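Local coordinates for DegV domain-containing protein Cgl2349/cg2579 (Corynebacterium glutamicum, PDB 3EGL) that binds long-chain fatty acids such as palmitate and may take part in lipid transport or fatty acid metabolism, at residues C15-T18 with H19-E22; G153-S156 with T157-M161. All coordinates share one frame; numbering follows the deposited sequence.

Contact 1: C15-T18 with H19-E22; sequences CLPT and HVAE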
ATOM      1  N   CYS A  15      -2.815  -1.476   4.536  1.00 24.85           N
ATOM      2  CA  CYS A  15      -3.909  -2.462   4.543  1.00 27.14           C
ATOM      3  C   CYS A  15      -3.638  -3.828   5.191  1.00 27.50           C
ATOM      4  O   CYS A  15      -4.315  -4.808   4.849  1.00 28.21           O
ATOM      5  CB  CYS A  15      -4.459  -2.704   3.126  1.00 26.48           C
ATOM      6  SG  CYS A  15      -5.087  -1.195   2.363  1.00 29.44           S
ATOM      7  N   LEU A  16      -2.674  -3.921   6.095  1.00 27.07           N
ATOM      8  CA  LEU A  16      -2.414  -5.216   6.672  1.00 27.50           C
ATOM      9  C   LEU A  16      -3.619  -5.591   7.494  1.00 28.03           C
ATOM     10  O   LEU A  16      -4.152  -4.760   8.219  1.00 28.09           O
ATOM     11  CB  LEU A  16      -1.192  -5.210   7.573  1.00 27.61           C
ATOM     12  CG  LEU A  16       0.153  -5.123   6.873  1.00 27.96           C
ATOM     13  CD1 LEU A  16       1.189  -4.827   7.959  1.00 31.16           C
ATOM     14  CD2 LEU A  16       0.480  -6.411   6.121  1.00 23.67           C
ATOM     15  N   PRO A  17      -4.079  -6.845   7.372  1.00 28.69           N
ATOM     16  CA  PRO A  17      -5.102  -7.291   8.324  1.00 28.77           C
ATOM     17  C   PRO A  17      -4.553  -7.191   9.725  1.00 29.73           C
ATOM     18  O   PRO A  17      -3.357  -7.424   9.979  1.00 28.36           O
ATOM     19  CB  PRO A  17      -5.325  -8.747   7.949  1.00 28.39           C
ATOM     20  CG  PRO A  17      -4.994  -8.786   6.490  1.00 29.05           C
ATOM     21  CD  PRO A  17      -3.780  -7.873   6.359  1.00 28.23           C
ATOM     22  N   THR A  18      -5.439  -6.795  10.620  1.00 31.26           N
ATOM     23  CA  THR A  18      -5.097  -6.588  12.006  1.00 33.07           C
ATOM     24  C   THR A  18      -4.371  -7.762  12.625  1.00 33.05           C
ATOM     25  O   THR A  18      -3.313  -7.575  13.210  1.00 33.23           O
ATOM     26  CB  THR A  18      -6.342  -6.202  12.796  1.00 33.84           C
ATOM     27  OG1 THR A  18      -6.750  -4.901  12.342  1.00 36.88           O
ATOM     28  CG2 THR A  18      -6.038  -6.098  14.272  1.00 34.56           C
ATOM     29  N   HIS A  19      -4.906  -8.968  12.469  1.00 33.55           N
ATOM     30  CA  HIS A  19      -4.298 -10.144  13.107  1.00 33.57           C
ATOM     31  C   HIS A  19      -2.912 -10.480  12.521  1.00 32.94           C
ATOM     32  O   HIS A  19      -2.042 -10.976  13.244  1.00 33.71           O
ATOM     33  CB  HIS A  19      -5.247 -11.357  13.054  1.00 34.04           C
ATOM     34  CG  HIS A  19      -5.376 -11.939  11.682  1.00 35.93           C
ATOM     35  ND1 HIS A  19      -6.221 -11.408  10.726  1.00 36.82           N
ATOM     36  CD2 HIS A  19      -4.708 -12.953  11.079  1.00 36.41           C
ATOM     37  CE1 HIS A  19      -6.085 -12.093   9.599  1.00 37.93           C
ATOM     38  NE2 HIS A  19      -5.182 -13.041   9.792  1.00 36.55           N
ATOM     39  N   VAL A  20      -2.684 -10.185  11.239  1.00 31.80           N
ATOM     40  CA  VAL A  20      -1.350 -10.308  10.644  1.00 31.14           C
ATOM     41  C   VAL A  20      -0.336  -9.311  11.244  1.00 31.81           C
ATOM     42  O   VAL A  20       0.786  -9.696  11.640  1.00 32.65           O
ATOM     43  CB  VAL A  20      -1.416 -10.119   9.118  1.00 31.47           C
ATOM     44  CG1 VAL A  20      -0.019 -10.109   8.485  1.00 30.56           C
ATOM     45  CG2 VAL A  20      -2.314 -11.197   8.481  1.00 31.81           C
ATOM     46  N   ALA A  21      -0.717  -8.034  11.314  1.00 30.91           N
ATOM     47  CA  ALA A  21       0.139  -7.019  11.932  1.00 30.50           C
ATOM     48  C   ALA A  21       0.480  -7.438  13.358  1.00 30.40           C
ATOM     49  O   ALA A  21       1.645  -7.386  13.768  1.00 30.06           O
ATOM     50  CB  ALA A  21      -0.531  -5.647  11.901  1.00 29.59           C
ATOM     51  N   GLU A  22      -0.532  -7.887  14.091  1.00 31.16           N
ATOM     52  CA  GLU A  22      -0.340  -8.433  15.447  1.00 33.23           C
ATOM     53  C   GLU A  22       0.572  -9.667  15.514  1.00 32.96           C
ATOM     54  O   GLU A  22       1.546  -9.665  16.266  1.00 33.30           O
ATOM     55  CB  GLU A  22      -1.668  -8.715  16.142  1.00 33.40           C
ATOM     56  CG  GLU A  22      -2.247  -7.482  16.822  1.00 38.32           C
ATOM     57  CD  GLU A  22      -3.732  -7.643  17.169  1.00 46.23           C
ATOM     58  OE1 GLU A  22      -4.316  -8.713  16.854  1.00 50.40           O
ATOM     59  OE2 GLU A  22      -4.317  -6.702  17.767  1.00 49.22           O
TER
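Pro17 meets Val20 and His19 with its ring carbons while its carbonyl holds the backbone one turn on. CB of Pro17 lies 3.9 Å from CG2 of Val20, the two side chains running side by side and pointing the same way. CE1 of His19 approaches the same CB at 3.8 Å from an oblique direction, and CG2 of Val20 sits over one face of the imidazole near its rim. With CG of His19 between backbone N and carbonyl carbon (chi1 72°), the ring swings back over the start of the helix. This is the first turn of helix 18-23, with Pro17 as N-cap residue: its missing N-H costs no helix bond and its ring-fixed phi (-59°) is compatible, but it offers no side-chain cap. Pro17 O accepts a nearly straight bond from Ala21 N at 3.0 Å, and Thr18 O takes Glu22 N at 2.9 Å. Alongside that second bond, the extended Glu22 chain lays its carboxylate by the methyl of Thr18, OE2 standing 3.9 Å from CG2. Leu16 adds a looser apolar edge toward Val20 and Ala21. Farther out, Met111 packs on Leu16 and Val20, Met239 backs Pro17 and Val20, and the small Ala21 fits against Val28.

Contact 2: G153-S156 with T157-M161; sequences GRIS and TATAM. With PLM (palmitic acid), chain D.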
ATOM      1  N   GLY A 153      -7.817  14.902  -5.448  1.00 28.00           N
ATOM      2  CA  GLY A 153      -6.679  15.717  -5.832  1.00 29.12           C
ATOM      3  C   GLY A 153      -5.492  14.895  -6.299  1.00 31.08           C
ATOM      4  O   GLY A 153      -4.435  15.443  -6.592  1.00 32.21           O
ATOM      5  N   ARG A 154      -5.633  13.573  -6.366  1.00 31.57           N
ATOM      6  CA  ARG A 154      -4.490  12.730  -6.687  1.00 31.77           C
ATOM      7  C   ARG A 154      -4.438  12.323  -8.162  1.00 32.81           C
ATOM      8  O   ARG A 154      -3.588  11.525  -8.555  1.00 33.04           O
ATOM      9  CB  ARG A 154      -4.481  11.487  -5.793  1.00 31.32           C
ATOM     10  CG  ARG A 154      -3.803  11.689  -4.446  1.00 32.02           C
ATOM     11  CD  ARG A 154      -4.695  12.442  -3.476  1.00 28.35           C
ATOM     12  NE  ARG A 154      -4.078  12.478  -2.166  1.00 29.23           N
ATOM     13  CZ  ARG A 154      -4.649  13.004  -1.085  1.00 28.35           C
ATOM     14  NH1 ARG A 154      -5.876  13.536  -1.135  1.00 24.63           N
ATOM     15  NH2 ARG A 154      -3.990  12.974   0.049  1.00 27.21           N
ATOM     16  N   ILE A 155      -5.375  12.830  -8.955  1.00 33.59           N
ATOM     17  CA  ILE A 155      -5.321  12.682 -10.383  1.00 34.54           C
ATOM     18  C   ILE A 155      -4.788  13.997 -10.926  1.00 35.07           C
ATOM     19  O   ILE A 155      -5.451  15.031 -10.821  1.00 34.87           O
ATOM     20  CB  ILE A 155      -6.727  12.461 -11.000  1.00 35.01           C
ATOM     21  CG1 ILE A 155      -7.505  11.367 -10.271  1.00 35.17           C
ATOM     22  CG2 ILE A 155      -6.615  12.219 -12.522  1.00 34.43           C
ATOM     23  CD1 ILE A 155      -6.907   9.977 -10.419  1.00 35.79           C
ATOM     24  N   SER A 156      -3.592  13.976 -11.493  1.00 36.23           N
ATOM     25  CA  SER A 156      -3.059  15.174 -12.163  1.00 37.69           C
ATOM     26  C   SER A 156      -3.928  15.522 -13.374  1.00 38.51           C
ATOM     27  O   SER A 156      -4.623  14.638 -13.946  1.00 38.57           O
ATOM     28  CB  SER A 156      -1.615  14.946 -12.610  1.00 37.60           C
ATOM     29  OG  SER A 156      -1.605  14.124 -13.769  1.00 38.61           O
ATOM     30  N   THR A 157      -3.895  16.797 -13.760  1.00 39.22           N
ATOM     31  CA  THR A 157      -4.628  17.266 -14.944  1.00 40.55           C
ATOM     32  C   THR A 157      -4.057  16.717 -16.250  1.00 40.30           C
ATOM     33  O   THR A 157      -4.805  16.456 -17.206  1.00 40.34           O
ATOM     34  CB  THR A 157      -4.721  18.799 -14.993  1.00 41.19           C
ATOM     35  OG1 THR A 157      -3.412  19.358 -14.875  1.00 42.06           O
ATOM     36  CG2 THR A 157      -5.603  19.304 -13.829  1.00 42.59           C
ATOM     37  N   ALA A 158      -2.736  16.528 -16.271  1.00 40.09           N
ATOM     38  CA  ALA A 158      -2.074  15.766 -17.325  1.00 40.21           C
ATOM     39  C   ALA A 158      -2.741  14.383 -17.503  1.00 40.38           C
ATOM     40  O   ALA A 158      -3.002  13.953 -18.629  1.00 41.07           O
ATOM     41  CB  ALA A 158      -0.584  15.625 -17.022  1.00 39.58           C
ATOM     42  N   THR A 159      -3.032  13.705 -16.397  1.00 40.13           N
ATOM     43  CA  THR A 159      -3.734  12.419 -16.443  1.00 39.96           C
ATOM     44  C   THR A 159      -5.194  12.570 -16.933  1.00 39.81           C
ATOM     45  O   THR A 159      -5.649  11.807 -17.799  1.00 39.59           O
ATOM     46  CB  THR A 159      -3.672  11.641 -15.058  1.00 39.97           C
ATOM     47  OG1 THR A 159      -2.308  11.498 -14.641  1.00 40.61           O
ATOM     48  CG2 THR A 159      -4.300  10.257 -15.159  1.00 38.32           C
ATOM     49  N   ALA A 160      -5.928  13.534 -16.373  1.00 39.38           N
ATOM     50  CA  ALA A 160      -7.321  13.757 -16.786  1.00 38.88           C
ATOM     51  C   ALA A 160      -7.753  15.190 -16.489  1.00 38.43           C
ATOM     52  O   ALA A 160      -7.802  15.600 -15.326  1.00 38.13           O
ATOM     53  CB  ALA A 160      -8.263  12.720 -16.109  1.00 38.91           C
HETATM   54  N   MSE A 161      -8.039  15.959 -17.537  1.00 38.37           N
HETATM   55  CA  MSE A 161      -8.454  17.359 -17.356  1.00 38.19           C
HETATM   56  C   MSE A 161      -9.874  17.525 -16.833  1.00 37.05           C
HETATM   57  O   MSE A 161     -10.209  18.527 -16.209  1.00 36.52           O
HETATM   58  CB  MSE A 161      -8.314  18.121 -18.648  1.00 38.46           C
HETATM   59  CG  MSE A 161      -6.924  18.649 -18.850  1.00 42.29           C
HETATM   60 SE   MSE A 161      -6.986  19.271 -20.643  0.90 50.86          SE
HETATM   61  CE  MSE A 161      -7.170  21.176 -20.324  1.00 46.74           C
TER
HETATM   62  C1  PLM D 275      -3.720  11.729   3.367  1.00 33.86           C
HETATM   63  O1  PLM D 275      -2.574  12.069   3.023  1.00 34.50           O
HETATM   64  O2  PLM D 275      -4.603  12.601   3.399  1.00 35.94           O
HETATM   65  C2  PLM D 275      -4.078  10.315   3.713  1.00 32.48           C
HETATM   66  C3  PLM D 275      -3.908   9.456   2.463  1.00 32.61           C
HETATM   67  C4  PLM D 275      -5.004   9.555   1.433  1.00 29.76           C
HETATM   68  C5  PLM D 275      -4.398   9.015   0.139  1.00 29.72           C
HETATM   69  C6  PLM D 275      -5.413   8.876  -0.966  1.00 29.49           C
HETATM   70  C7  PLM D 275      -4.705   8.382  -2.208  1.00 33.51           C
HETATM   71  C8  PLM D 275      -5.641   7.796  -3.276  1.00 35.50           C
HETATM   72  C9  PLM D 275      -6.134   6.409  -2.857  1.00 39.16           C
HETATM   73  CA  PLM D 275      -6.573   5.550  -4.052  1.00 42.05           C
HETATM   74  CB  PLM D 275      -7.480   4.395  -3.647  1.00 42.46           C
HETATM   75  CC  PLM D 275      -6.887   3.360  -2.679  1.00 43.38           C
HETATM   76  CD  PLM D 275      -6.227   2.223  -3.440  1.00 43.65           C
HETATM   77  CE  PLM D 275      -6.208   0.920  -2.665  1.00 41.57           C
HETATM   78  CF  PLM D 275      -4.779   0.540  -2.264  1.00 41.04           C
HETATM   79  CG  PLM D 275      -4.083  -0.411  -3.236  1.00 36.32           C
HETATM   80  O   HOH W   1      -7.162  16.262 -12.806  1.00 49.18           O
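Ser156 and Thr159 join their hydroxyls across an alpha-turn, OG to OG1 at 2.9 Å, and either may be the donor. Along Ser156, CB first passes the next amide, Thr157 N. OG then stands between backbone N and carbonyl carbon (chi1 76°), which turns it toward the following residues: besides Thr159 OG1 it lies 3.0 Å from Thr159 N, and it has CB of Ala158 3.7 Å from OG. A serine suits this place, being short enough to fold back on the turn and still carrying a hydroxyl. The backbone closes the same turn, since Ala160 N donates to Ser156 O at 3.0 Å in the plane of the carbonyl. This i to i+4 bond, with residues 157-159 coiled as in a helix, makes the alpha-turn a single helical turn set in a loop.

On the apolar side, CG2 of Ile155 lies anti to the backbone N (chi1 of CG1 -49°) and reaches CB of Thr159 at 3.9 Å, the two side chains crossing at about a right angle; it also touches the methyl of Ala160. Met179 and Ile181 of strand 178-181 pack on Ile155 and Thr159 respectively. A water donates to two carbonyls, linking the one just ahead of the turn, Ile155 O, to that of its last residue, Ala160 O.

Before the turn, Arg154, kinked at chi2 (77°), lies along the fatty acid. The chain carbon C6 of palmitate sits over one face of the guanidinium, toward its rim, and NH2 of Arg154 stands 3.4 Å from both O1 and O2, a long approach. Leu75 O and Ser152 O bond to NH2 and NH1, fixing the guanidinium's position, while Ser76 and Thr42 bind the fatty acid. Acting purely through electrostatics, the nearby positive charge would probably favour an ionised carboxylate.

In the fold
From the N terminus, strand 7-11 leads into a loop that contact 1 ends by starting helix 18-23; the chain then enters strand 26-35. There the first turn sits between helix 104-116, strand 26-35 of the five-stranded sheet and strand 237-242 of the six-stranded one, so it lies where the two halves of the fold meet. Contact 2 comes much later, closing a turn in the long loop between strands 137-142 and 171-175, against strand 178-181. The two follow in series, neither nested nor crossed, with centres about 32 Å apart on opposite sides of the chain's centre. The palmitate site lies nearer contact 2, whose Arg154 flanks it; the side chain of Leu16 is about 12 Å away.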